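Local coordinates for viral structural protein 4 (Bombyx mori cytoplasmic polyhedrosis virus, PDB 6TZ0), which binds GTP, probably through a P-loop NTPase-like domain, and associates with the viral RNA-dependent RNA polymerase, whose transcription it probably assists, at residues G489-A493 and Y534-P539; L294-V298 and Y546-L551; E468-Y472 and Q494-A499; W260-Y264 and G306-R310. All coordinates share one frame; numbering follows the deposited sequence.

How the contacts relate
Burial and chemistry change together across these four contacts. Contacts 1, 2 and 3 are buried and rest on ring faces, methyl groups and apolar contacts, with no hydrogen bond between their segments. Contact 4, partly exposed, is the one in which a backbone hydrogen bond crosses. Contacts 1 and 3 share the loop between strands 484-489 and 504-507 of the parallel sheet, and they touch where G489 CA lies 3.5 Å from Q494 OE1. Contacts 2 and 4 both reach the antiparallel sheet, at strands 297-299 and 255-261, with centres about 20 Å apart. Contact 2 also joins that sheet to helix 547-556, which follows the edge strand of the parallel one.

Contact 1 (G489-A493 and Y534-P539); sequences GHFNA and YYRLLP
H490 and Y534 illustrate how a loop can be seated on a helix by aromatic faces backed by aliphatic side chains. Their rings form an offset stack, with centroids 4.3 Å apart and planes 23° from parallel. The imidazole is slid toward the CD2-CE2 side of the phenol ring, while H490 CB stands over the centre of that face, 3.7 Å from the Y534 centroid in a CH-pi contact. F491 completes the aromatic cluster less intimately. Its ring is nearly parallel to that of Y534 but displaced so far that the two barely overlap, and they meet through the two CD1 atoms.

Aliphatic contacts hold F491 from another direction. With CG lodged between the backbone N and the carbonyl carbon (chi1 54°), the F491 side chain runs alongside that of L537. L537 CD1 lies over one ring face, 4.1 Å from the F491 centroid, and F491 CB is 3.6 Å from L537 CB. Further along, the N492 side chain lies across that of L538, its OD1 resting against both L538 CD1 and P539 CD. No hydrogen bond joins the segments.

The loop leaving strand 484-489 is thereby pressed on the end of helix 524-537. K355 and K359, GTP-binding residues of the P-loop, lie beside Y534 and H490 respectively; L538 rests on strand 347-353, and helix 442-457 adjoins L537.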
loop_
_atom_site.group_PDB
_atom_site.type_symbol
_atom_site.label_atom_id
_atom_site.label_comp_id
_atom_site.label_asym_id
_atom_site.label_seq_id
_atom_site.Cartn_x
_atom_site.Cartn_y
_atom_site.Cartn_z
ATOM N N GLY B 489 -11.156 -30.706 0.034
ATOM C CA GLY B 489 -10.711 -30.352 1.363
ATOM C C GLY B 489 -11.869 -30.351 2.340
ATOM O O GLY B 489 -13.032 -30.390 1.947
ATOM N N HIS B 490 -11.533 -30.313 3.626
ATOM C CA HIS B 490 -12.561 -30.286 4.654
ATOM C C HIS B 490 -12.765 -28.935 5.315
ATOM O O HIS B 490 -13.866 -28.679 5.800
ATOM C CB HIS B 490 -12.276 -31.305 5.760
ATOM C CG HIS B 490 -12.522 -32.724 5.365
ATOM N ND1 HIS B 490 -11.506 -33.626 5.147
ATOM C CD2 HIS B 490 -13.673 -33.386 5.107
ATOM C CE1 HIS B 490 -12.023 -34.798 4.826
ATOM N NE2 HIS B 490 -13.335 -34.674 4.776
ATOM N N PHE B 491 -11.756 -28.068 5.352
ATOM C CA PHE B 491 -11.892 -26.818 6.087
ATOM C C PHE B 491 -10.897 -25.791 5.574
ATOM O O PHE B 491 -9.890 -26.132 4.955
ATOM C CB PHE B 491 -11.739 -27.035 7.596
ATOM C CG PHE B 491 -10.478 -27.746 8.008
ATOM C CD1 PHE B 491 -10.452 -29.126 8.107
ATOM C CD2 PHE B 491 -9.342 -27.037 8.350
ATOM C CE1 PHE B 491 -9.313 -29.783 8.494
ATOM C CE2 PHE B 491 -8.200 -27.693 8.744
ATOM C CZ PHE B 491 -8.188 -29.068 8.815
ATOM N N ASN B 492 -11.194 -24.521 5.859
ATOM C CA ASN B 492 -10.495 -23.406 5.233
ATOM C C ASN B 492 -9.067 -23.215 5.717
ATOM O O ASN B 492 -8.340 -22.426 5.110
ATOM C CB ASN B 492 -11.243 -22.093 5.456
ATOM C CG ASN B 492 -12.562 -22.047 4.741
ATOM O OD1 ASN B 492 -13.604 -21.872 5.358
ATOM N ND2 ASN B 492 -12.529 -22.214 3.429
ATOM N N ALA B 493 -8.643 -23.885 6.786
ATOM C CA ALA B 493 -7.259 -23.739 7.216
ATOM C C ALA B 493 -6.297 -24.500 6.318
ATOM O O ALA B 493 -5.087 -24.294 6.415
ATOM C CB ALA B 493 -7.094 -24.204 8.658
ATOM N N TYR B 534 -15.414 -30.274 11.411
ATOM C CA TYR B 534 -15.088 -29.627 10.148
ATOM C C TYR B 534 -16.047 -28.491 9.838
ATOM O O TYR B 534 -15.631 -27.492 9.248
ATOM C CB TYR B 534 -15.105 -30.650 9.018
ATOM C CG TYR B 534 -14.015 -31.686 9.088
ATOM C CD1 TYR B 534 -12.844 -31.453 9.790
ATOM C CD2 TYR B 534 -14.179 -32.918 8.476
ATOM C CE1 TYR B 534 -11.861 -32.409 9.857
ATOM C CE2 TYR B 534 -13.207 -33.878 8.544
ATOM C CZ TYR B 534 -12.051 -33.621 9.234
ATOM O OH TYR B 534 -11.075 -34.582 9.296
ATOM N N TYR B 535 -17.318 -28.621 10.236
ATOM C CA TYR B 535 -18.259 -27.513 10.122
ATOM C C TYR B 535 -17.830 -26.335 10.981
ATOM O O TYR B 535 -17.923 -25.180 10.553
ATOM C CB TYR B 535 -19.663 -27.969 10.519
ATOM C CG TYR B 535 -20.658 -26.837 10.559
ATOM C CD1 TYR B 535 -21.144 -26.280 9.389
ATOM C CD2 TYR B 535 -21.104 -26.319 11.768
ATOM C CE1 TYR B 535 -22.041 -25.242 9.419
ATOM C CE2 TYR B 535 -21.995 -25.279 11.805
ATOM C CZ TYR B 535 -22.461 -24.743 10.628
ATOM O OH TYR B 535 -23.360 -23.706 10.658
ATOM N N ARG B 536 -17.343 -26.612 12.192
ATOM C CA ARG B 536 -16.833 -25.556 13.056
ATOM C C ARG B 536 -15.566 -24.919 12.492
ATOM O O ARG B 536 -15.239 -23.786 12.848
ATOM C CB ARG B 536 -16.614 -26.134 14.463
ATOM C CG ARG B 536 -16.189 -25.166 15.563
ATOM C CD ARG B 536 -16.272 -25.831 16.923
ATOM N NE ARG B 536 -15.814 -24.973 18.007
ATOM C CZ ARG B 536 -14.595 -25.019 18.524
ATOM N NH1 ARG B 536 -13.717 -25.892 18.066
ATOM N NH2 ARG B 536 -14.255 -24.200 19.505
ATOM N N LEU B 537 -14.866 -25.594 11.587
ATOM C CA LEU B 537 -13.712 -24.980 10.947
ATOM C C LEU B 537 -13.965 -24.482 9.524
ATOM O O LEU B 537 -13.048 -23.926 8.919
ATOM C CB LEU B 537 -12.547 -25.956 10.934
ATOM C CG LEU B 537 -11.920 -26.316 12.263
ATOM C CD1 LEU B 537 -10.925 -27.399 12.012
ATOM C CD2 LEU B 537 -11.264 -25.087 12.854
ATOM N N LEU B 538 -15.164 -24.658 8.972
ATOM C CA LEU B 538 -15.453 -24.271 7.590
ATOM C C LEU B 538 -16.659 -23.343 7.521
ATOM O O LEU B 538 -17.809 -23.812 7.517
ATOM C CB LEU B 538 -15.694 -25.496 6.712
ATOM C CG LEU B 538 -16.021 -25.359 5.218
ATOM C CD1 LEU B 538 -14.876 -24.780 4.430
ATOM C CD2 LEU B 538 -16.433 -26.687 4.624
ATOM N N PRO B 539 -16.449 -22.038 7.465
ATOM C CA PRO B 539 -17.528 -21.113 7.116
ATOM C C PRO B 539 -17.751 -21.099 5.609
ATOM O O PRO B 539 -17.100 -21.809 4.850
ATOM C CB PRO B 539 -17.001 -19.764 7.592
ATOM C CG PRO B 539 -15.947 -20.076 8.534
ATOM C CD PRO B 539 -15.323 -21.333 8.084
#

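Contact 2 (L294-V298 and Y546-L551); sequences LFYGV and YPFEML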
loop_
_atom_site.group_PDB
_atom_site.type_symbol
_atom_site.label_atom_id
_atom_site.label_comp_id
_atom_site.label_asym_id
_atom_site.label_seq_id
_atom_site.Cartn_x
_atom_site.Cartn_y
_atom_site.Cartn_z
ATOM N N LEU B 294 -29.070 -35.207 -7.413
ATOM C CA LEU B 294 -27.814 -34.657 -6.920
ATOM C C LEU B 294 -27.152 -33.757 -7.952
ATOM O O LEU B 294 -26.611 -32.701 -7.609
ATOM C CB LEU B 294 -26.870 -35.791 -6.529
ATOM C CG LEU B 294 -25.476 -35.402 -6.029
ATOM C CD1 LEU B 294 -25.568 -34.663 -4.723
ATOM C CD2 LEU B 294 -24.585 -36.615 -5.893
ATOM N N PHE B 295 -27.195 -34.145 -9.224
ATOM C CA PHE B 295 -26.530 -33.347 -10.241
ATOM C C PHE B 295 -27.337 -32.126 -10.648
ATOM O O PHE B 295 -26.758 -31.181 -11.188
ATOM C CB PHE B 295 -26.227 -34.182 -11.491
ATOM C CG PHE B 295 -25.143 -35.217 -11.310
ATOM C CD1 PHE B 295 -24.364 -35.257 -10.164
ATOM C CD2 PHE B 295 -24.872 -36.125 -12.315
ATOM C CE1 PHE B 295 -23.378 -36.202 -10.009
ATOM C CE2 PHE B 295 -23.878 -37.066 -12.168
ATOM C CZ PHE B 295 -23.131 -37.101 -11.013
ATOM N N TYR B 296 -28.652 -32.108 -10.410
ATOM C CA TYR B 296 -29.471 -31.029 -10.948
ATOM C C TYR B 296 -30.439 -30.391 -9.956
ATOM O O TYR B 296 -31.323 -29.648 -10.386
ATOM C CB TYR B 296 -30.254 -31.526 -12.169
ATOM C CG TYR B 296 -29.357 -31.880 -13.316
ATOM C CD1 TYR B 296 -28.814 -30.893 -14.119
ATOM C CD2 TYR B 296 -29.023 -33.197 -13.580
ATOM C CE1 TYR B 296 -27.978 -31.208 -15.161
ATOM C CE2 TYR B 296 -28.186 -33.522 -14.620
ATOM C CZ TYR B 296 -27.670 -32.524 -15.407
ATOM O OH TYR B 296 -26.836 -32.847 -16.447
ATOM N N GLY B 297 -30.288 -30.612 -8.655
ATOM C CA GLY B 297 -31.245 -30.127 -7.679
ATOM C C GLY B 297 -30.641 -29.150 -6.689
ATOM O O GLY B 297 -29.442 -29.183 -6.416
ATOM N N VAL B 298 -31.491 -28.267 -6.159
ATOM C CA VAL B 298 -31.144 -27.324 -5.096
ATOM C C VAL B 298 -32.315 -27.273 -4.124
ATOM O O VAL B 298 -33.446 -26.991 -4.531
ATOM C CB VAL B 298 -30.842 -25.905 -5.621
ATOM C CG1 VAL B 298 -30.669 -24.943 -4.470
ATOM C CG2 VAL B 298 -29.592 -25.872 -6.459
ATOM N N TYR B 546 -23.072 -24.726 -6.810
ATOM C CA TYR B 546 -23.870 -25.940 -6.878
ATOM C C TYR B 546 -23.378 -26.831 -8.013
ATOM O O TYR B 546 -22.653 -26.366 -8.895
ATOM C CB TYR B 546 -25.341 -25.581 -7.069
ATOM C CG TYR B 546 -25.958 -24.933 -5.861
ATOM C CD1 TYR B 546 -26.192 -25.663 -4.708
ATOM C CD2 TYR B 546 -26.359 -23.611 -5.892
ATOM C CE1 TYR B 546 -26.758 -25.081 -3.607
ATOM C CE2 TYR B 546 -26.938 -23.024 -4.796
ATOM C CZ TYR B 546 -27.138 -23.762 -3.656
ATOM O OH TYR B 546 -27.715 -23.179 -2.557
ATOM N N PRO B 547 -23.718 -28.133 -8.002
ATOM C CA PRO B 547 -23.264 -29.017 -9.093
ATOM C C PRO B 547 -23.746 -28.655 -10.491
ATOM O O PRO B 547 -22.976 -28.817 -11.452
ATOM C CB PRO B 547 -23.796 -30.386 -8.655
ATOM C CG PRO B 547 -23.802 -30.321 -7.205
ATOM C CD PRO B 547 -24.191 -28.929 -6.852
ATOM N N PHE B 548 -24.983 -28.173 -10.650
ATOM C CA PHE B 548 -25.444 -27.829 -11.993
ATOM C C PHE B 548 -24.716 -26.602 -12.518
ATOM O O PHE B 548 -24.553 -26.452 -13.730
ATOM C CB PHE B 548 -26.966 -27.621 -12.017
ATOM C CG PHE B 548 -27.427 -26.304 -11.451
ATOM C CD1 PHE B 548 -27.548 -26.123 -10.088
ATOM C CD2 PHE B 548 -27.800 -25.265 -12.292
ATOM C CE1 PHE B 548 -27.975 -24.920 -9.578
ATOM C CE2 PHE B 548 -28.230 -24.061 -11.783
ATOM C CZ PHE B 548 -28.322 -23.890 -10.431
ATOM N N GLU B 549 -24.224 -25.753 -11.615
ATOM C CA GLU B 549 -23.396 -24.622 -12.013
ATOM C C GLU B 549 -22.033 -25.081 -12.520
ATOM O O GLU B 549 -21.514 -24.535 -13.500
ATOM C CB GLU B 549 -23.256 -23.664 -10.837
ATOM C CG GLU B 549 -24.572 -23.026 -10.453
ATOM C CD GLU B 549 -24.475 -22.134 -9.237
ATOM O OE1 GLU B 549 -23.445 -22.170 -8.539
ATOM O OE2 GLU B 549 -25.427 -21.371 -8.988
ATOM N N MET B 550 -21.446 -26.094 -11.878
ATOM C CA MET B 550 -20.187 -26.651 -12.361
ATOM C C MET B 550 -20.349 -27.404 -13.671
ATOM O O MET B 550 -19.389 -27.502 -14.438
ATOM C CB MET B 550 -19.555 -27.562 -11.312
ATOM C CG MET B 550 -18.682 -26.819 -10.336
ATOM S SD MET B 550 -17.914 -27.798 -9.045
ATOM C CE MET B 550 -19.285 -27.839 -7.912
ATOM N N LEU B 551 -21.530 -27.948 -13.950
ATOM C CA LEU B 551 -21.715 -28.539 -15.271
ATOM C C LEU B 551 -21.971 -27.472 -16.333
ATOM O O LEU B 551 -21.492 -27.588 -17.474
ATOM C CB LEU B 551 -22.852 -29.555 -15.237
ATOM C CG LEU B 551 -22.574 -30.763 -14.349
ATOM C CD1 LEU B 551 -23.763 -31.700 -14.308
ATOM C CD2 LEU B 551 -21.326 -31.489 -14.815
#
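The junction between helix 290-296 and edge strand 297-299 packs on the first turn of helix 547-556, with V298 packed against both Y546 and F548. V298 CG2 stands over the centre of the Y546 ring, 3.8 Å from its centroid and 12° off the normal, a CH-pi contact. The same methyl reaches F548 CE1 at 3.6 Å. The other branch, CG1, lies anti to the backbone N (chi1 173°) and extends to the phenol end of Y546, 3.8 Å from CZ. One valine thus meets both aromatic side chains, crossing each at about a right angle.

The helical half makes more dispersed contacts. Y296 meets L551 with its hydroxyl end, OH to CD1 being 3.9 Å, while P547 CG rests 3.7 Å from L294 O. Y546 is the N-cap residue, and its N donates to E549 OE1 at 3.1 Å, from above the carboxylate plane, consistent with a bond that steadies the first turn.

Around the junction, V298 pairs through its backbone with M270 of strand 266-271. Helix 359-374 adjoins F295 and P547 through F362, helix 326-340 adjoins E549 and M550, and R377 of the polymerase chain forms a salt bridge with E549.

Contact 3 (E468-Y472 and Q494-A499); sequences ERNFY and QDATIA
Y472 and I498 run alongside one another, and the isoleucine lays its terminal methyl on the ring. I498 CD1 sits over one face of the phenol, 3.7 Å from the centroid and 16° off the normal, displaced toward the rim where CE2 and CZ are its closest atoms. F471 CD2 lies against the opposite face, and the ring is therefore held between a methyl group and its own sequence neighbour. E468 CG approaches it at the edge, in the ring plane. With CG beside the backbone N (chi1 -73°), the Y472 ring leaves the helix on the side of residues 494-499.

T497 engages the preceding turn differently. Its methyl CG2, rather than its hydroxyl, is directed at the helix, and the T497 side chain lies across that of E468. CG2 is 3.6 Å from E468 CG and 3.5 Å from R469 N. Beyond this crossing the extended E468 chain carries its carboxylate to the Q494 amide. The two planes stand 75° apart and E468 OE2 is 3.5 Å from Q494 NE2, a polar proximity that does not amount to a hydrogen bond. Q494 OE1 takes a weak hydrogen bond from H490 N. Q494 O accepts from both T497 N and I498 N, closing a tight turn from which T497 and I498 face the helix.

Helix 468-476 thus packs on the loop between strands 484-489 and 504-507. V487 of strand 484-489 touches both Y472 and I498, V350 of strand 347-353 lies next to I498, and Y386 of helix 385-393 adjoins E468 and Y472. I361 of the polymerase chain packs on A496.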
loop_
_atom_site.group_PDB
_atom_site.type_symbol
_atom_site.label_atom_id
_atom_site.label_comp_id
_atom_site.label_asym_id
_atom_site.label_seq_id
_atom_site.Cartn_x
_atom_site.Cartn_y
_atom_site.Cartn_z
ATOM N N GLU B 468 1.332 -32.161 5.829
ATOM C CA GLU B 468 0.316 -32.143 4.789
ATOM C C GLU B 468 0.685 -31.176 3.676
ATOM O O GLU B 468 0.392 -31.443 2.502
ATOM C CB GLU B 468 -1.035 -31.801 5.414
ATOM C CG GLU B 468 -2.221 -31.984 4.501
ATOM C CD GLU B 468 -3.537 -31.731 5.206
ATOM O OE1 GLU B 468 -3.516 -31.463 6.421
ATOM O OE2 GLU B 468 -4.593 -31.791 4.543
ATOM N N ARG B 469 1.360 -30.081 4.032
ATOM C CA ARG B 469 1.854 -29.125 3.049
ATOM C C ARG B 469 2.888 -29.770 2.133
ATOM O O ARG B 469 2.822 -29.621 0.906
ATOM C CB ARG B 469 2.409 -27.906 3.791
ATOM C CG ARG B 469 2.881 -26.719 2.964
ATOM C CD ARG B 469 4.376 -26.719 2.902
ATOM N NE ARG B 469 4.970 -25.598 2.182
ATOM C CZ ARG B 469 5.391 -24.476 2.752
ATOM N NH1 ARG B 469 5.281 -24.315 4.059
ATOM N NH2 ARG B 469 5.940 -23.520 2.015
ATOM N N ASN B 470 3.801 -30.555 2.707
ATOM C CA ASN B 470 4.759 -31.295 1.896
ATOM C C ASN B 470 4.096 -32.414 1.109
ATOM O O ASN B 470 4.569 -32.757 0.024
ATOM C CB ASN B 470 5.847 -31.898 2.771
ATOM C CG ASN B 470 7.037 -32.370 1.975
ATOM O OD1 ASN B 470 7.205 -32.013 0.816
ATOM N ND2 ASN B 470 7.833 -33.235 2.571
ATOM N N PHE B 471 3.033 -33.013 1.651
ATOM C CA PHE B 471 2.297 -34.046 0.929
ATOM C C PHE B 471 1.709 -33.505 -0.365
ATOM O O PHE B 471 1.921 -34.076 -1.441
ATOM C CB PHE B 471 1.196 -34.614 1.815
ATOM C CG PHE B 471 0.314 -35.609 1.124
ATOM C CD1 PHE B 471 0.754 -36.889 0.875
ATOM C CD2 PHE B 471 -0.971 -35.262 0.741
ATOM C CE1 PHE B 471 -0.060 -37.802 0.252
ATOM C CE2 PHE B 471 -1.788 -36.170 0.115
ATOM C CZ PHE B 471 -1.334 -37.442 -0.123
ATOM N N TYR B 472 0.998 -32.385 -0.288
ATOM C CA TYR B 472 0.446 -31.822 -1.511
ATOM C C TYR B 472 1.511 -31.185 -2.392
ATOM O O TYR B 472 1.317 -31.110 -3.608
ATOM C CB TYR B 472 -0.675 -30.842 -1.170
ATOM C CG TYR B 472 -1.910 -31.562 -0.695
ATOM C CD1 TYR B 472 -2.795 -32.122 -1.599
ATOM C CD2 TYR B 472 -2.168 -31.729 0.656
ATOM C CE1 TYR B 472 -3.915 -32.805 -1.172
ATOM C CE2 TYR B 472 -3.288 -32.419 1.093
ATOM C CZ TYR B 472 -4.159 -32.944 0.171
ATOM O OH TYR B 472 -5.271 -33.627 0.586
ATOM N N GLN B 494 -6.806 -25.362 5.450
ATOM C CA GLN B 494 -6.000 -26.038 4.451
ATOM C C GLN B 494 -5.688 -25.162 3.248
ATOM O O GLN B 494 -5.005 -25.625 2.336
ATOM C CB GLN B 494 -6.715 -27.308 4.011
ATOM C CG GLN B 494 -6.816 -28.321 5.117
ATOM C CD GLN B 494 -7.634 -29.516 4.740
ATOM O OE1 GLN B 494 -8.218 -29.566 3.665
ATOM N NE2 GLN B 494 -7.682 -30.496 5.624
ATOM N N ASP B 495 -6.150 -23.910 3.231
ATOM C CA ASP B 495 -5.789 -22.981 2.167
ATOM C C ASP B 495 -4.304 -22.660 2.172
ATOM O O ASP B 495 -3.733 -22.357 1.121
ATOM C CB ASP B 495 -6.592 -21.693 2.308
ATOM C CG ASP B 495 -8.046 -21.881 1.986
ATOM O OD1 ASP B 495 -8.354 -22.751 1.150
ATOM O OD2 ASP B 495 -8.880 -21.159 2.563
ATOM N N ALA B 496 -3.669 -22.710 3.336
ATOM C CA ALA B 496 -2.228 -22.548 3.443
ATOM C C ALA B 496 -1.471 -23.836 3.153
ATOM O O ALA B 496 -0.238 -23.833 3.181
ATOM C CB ALA B 496 -1.867 -22.045 4.841
ATOM N N THR B 497 -2.167 -24.910 2.865
ATOM C CA THR B 497 -1.580 -26.239 2.833
ATOM C C THR B 497 -1.787 -26.972 1.515
ATOM O O THR B 497 -0.839 -27.575 1.006
ATOM C CB THR B 497 -2.170 -27.027 4.005
ATOM O OG1 THR B 497 -1.790 -26.395 5.232
ATOM C CG2 THR B 497 -1.674 -28.421 4.017
ATOM N N ILE B 498 -2.994 -26.914 0.938
ATOM C CA ILE B 498 -3.220 -27.438 -0.406
ATOM C C ILE B 498 -2.427 -26.573 -1.380
ATOM O O ILE B 498 -2.138 -25.402 -1.099
ATOM C CB ILE B 498 -4.725 -27.444 -0.752
ATOM C CG1 ILE B 498 -5.558 -28.077 0.356
ATOM C CG2 ILE B 498 -5.027 -28.267 -1.997
ATOM C CD1 ILE B 498 -5.267 -29.500 0.613
ATOM N N ALA B 499 -2.049 -27.157 -2.519
ATOM C CA ALA B 499 -1.148 -26.549 -3.487
ATOM C C ALA B 499 -1.694 -25.227 -4.026
ATOM O O ALA B 499 -2.873 -24.900 -3.893
ATOM C CB ALA B 499 -0.887 -27.513 -4.644
#

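Contact 4 (W260-Y264 and G306-R310); sequences WTGIY and GISAR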
loop_
_atom_site.group_PDB
_atom_site.type_symbol
_atom_site.label_atom_id
_atom_site.label_comp_id
_atom_site.label_asym_id
_atom_site.label_seq_id
_atom_site.Cartn_x
_atom_site.Cartn_y
_atom_site.Cartn_z
ATOM N N TRP B 260 -41.206 -32.885 -0.807
ATOM C CA TRP B 260 -40.821 -34.159 -0.227
ATOM C C TRP B 260 -41.398 -34.282 1.173
ATOM O O TRP B 260 -42.038 -33.372 1.689
ATOM C CB TRP B 260 -39.301 -34.277 -0.173
ATOM C CG TRP B 260 -38.620 -34.290 -1.485
ATOM C CD1 TRP B 260 -38.165 -33.212 -2.173
ATOM C CD2 TRP B 260 -38.239 -35.437 -2.238
ATOM N NE1 TRP B 260 -37.560 -33.610 -3.331
ATOM C CE2 TRP B 260 -37.589 -34.977 -3.394
ATOM C CE3 TRP B 260 -38.399 -36.810 -2.058
ATOM C CZ2 TRP B 260 -37.099 -35.838 -4.363
ATOM C CZ3 TRP B 260 -37.909 -37.662 -3.015
ATOM C CH2 TRP B 260 -37.273 -37.176 -4.156
ATOM N N THR B 261 -41.138 -35.418 1.804
ATOM C CA THR B 261 -41.428 -35.603 3.217
ATOM C C THR B 261 -40.120 -35.469 3.982
ATOM O O THR B 261 -39.108 -36.054 3.592
ATOM C CB THR B 261 -42.069 -36.961 3.482
ATOM O OG1 THR B 261 -41.149 -37.998 3.138
ATOM C CG2 THR B 261 -43.310 -37.118 2.646
ATOM N N GLY B 262 -40.128 -34.686 5.048
ATOM C CA GLY B 262 -38.924 -34.427 5.798
ATOM C C GLY B 262 -38.972 -35.000 7.198
ATOM O O GLY B 262 -39.995 -35.474 7.677
ATOM N N ILE B 263 -37.815 -34.954 7.851
ATOM C CA ILE B 263 -37.755 -35.241 9.277
ATOM C C ILE B 263 -38.486 -34.161 10.058
ATOM O O ILE B 263 -39.215 -34.448 11.013
ATOM C CB ILE B 263 -36.286 -35.377 9.720
ATOM C CG1 ILE B 263 -35.619 -36.536 8.992
ATOM C CG2 ILE B 263 -36.167 -35.583 11.210
ATOM C CD1 ILE B 263 -36.258 -37.856 9.271
ATOM N N TYR B 264 -38.330 -32.908 9.649
ATOM C CA TYR B 264 -38.851 -31.786 10.408
ATOM C C TYR B 264 -40.089 -31.168 9.778
ATOM O O TYR B 264 -40.601 -30.178 10.303
ATOM C CB TYR B 264 -37.773 -30.708 10.558
ATOM C CG TYR B 264 -36.458 -31.234 11.069
ATOM C CD1 TYR B 264 -36.324 -31.685 12.370
ATOM C CD2 TYR B 264 -35.336 -31.240 10.257
ATOM C CE1 TYR B 264 -35.120 -32.161 12.836
ATOM C CE2 TYR B 264 -34.126 -31.706 10.716
ATOM C CZ TYR B 264 -34.026 -32.168 12.005
ATOM O OH TYR B 264 -32.823 -32.632 12.473
ATOM N N GLY B 306 -34.520 -31.300 6.778
ATOM C CA GLY B 306 -34.496 -32.713 7.114
ATOM C C GLY B 306 -34.819 -33.697 6.009
ATOM O O GLY B 306 -35.611 -34.617 6.213
ATOM N N ILE B 307 -34.210 -33.519 4.837
ATOM C CA ILE B 307 -34.302 -34.512 3.780
ATOM C C ILE B 307 -33.455 -35.716 4.178
ATOM O O ILE B 307 -32.458 -35.594 4.903
ATOM C CB ILE B 307 -33.862 -33.892 2.436
ATOM C CG1 ILE B 307 -34.303 -34.730 1.239
ATOM C CG2 ILE B 307 -32.365 -33.627 2.378
ATOM C CD1 ILE B 307 -35.758 -34.649 0.973
ATOM N N SER B 308 -33.889 -36.904 3.771
ATOM C CA SER B 308 -33.210 -38.126 4.172
ATOM C C SER B 308 -33.487 -39.199 3.134
ATOM O O SER B 308 -34.187 -38.968 2.148
ATOM C CB SER B 308 -33.648 -38.578 5.568
ATOM O OG SER B 308 -35.009 -38.957 5.586
ATOM N N ALA B 309 -32.939 -40.390 3.370
ATOM C CA ALA B 309 -33.150 -41.509 2.463
ATOM C C ALA B 309 -34.561 -42.070 2.541
ATOM O O ALA B 309 -34.953 -42.838 1.657
ATOM C CB ALA B 309 -32.134 -42.614 2.750
ATOM N N ARG B 310 -35.328 -41.702 3.563
ATOM C CA ARG B 310 -36.690 -42.172 3.752
ATOM C C ARG B 310 -37.720 -41.206 3.190
ATOM O O ARG B 310 -38.916 -41.380 3.435
ATOM C CB ARG B 310 -36.949 -42.401 5.238
ATOM C CG ARG B 310 -36.078 -43.479 5.834
ATOM C CD ARG B 310 -36.458 -43.757 7.272
ATOM N NE ARG B 310 -36.292 -42.577 8.115
ATOM C CZ ARG B 310 -35.151 -42.224 8.698
ATOM N NH1 ARG B 310 -34.059 -42.955 8.527
ATOM N NH2 ARG B 310 -35.101 -41.135 9.449
#
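I263 and G306 form the tight part of this contact, showing how one backbone bond can sit beside apolar packing where a strand end meets a loop. I263 N donates to G306 O at 2.8 Å, with an N-H...O angle of 166° and the donor tilted 21° from the carbonyl plane. Beside it, glycine leaves its backbone accessible to an aromatic ring: Y264 CD2 lies 3.6 Å from G306 CA. A second close patch is apolar and buried. The I307 side chain sets out away from residues 260-264, but CG1 lies anti to the backbone N and the chain then bends at chi2 (73°), returning CD1 to W260. There it sits over one face of the indole, 4.2 Å from the centroid of the five-membered ring, and 3.7 Å from W260 CB.

The solvent side is looser. I263 CD1 approaches the R310 guanidinium obliquely, 3.5 Å from NH2, and comes no nearer than 4.0 Å to S308 OG. R310, bent at chi3, has a long, weak ion pair with D519. T261 OG1 finds its hydrogen-bond partner outside the contact, at T312 N.

Residues 260-264 finish strand 255-261 and enter the turn toward strand 266-271, whereas 306-310 lead into strand 313-319. The contact thus ties a beta-hairpin turn to the approach of strand 313-319, the antiparallel neighbour of 255-261 on its other side, at the margin of the sheet.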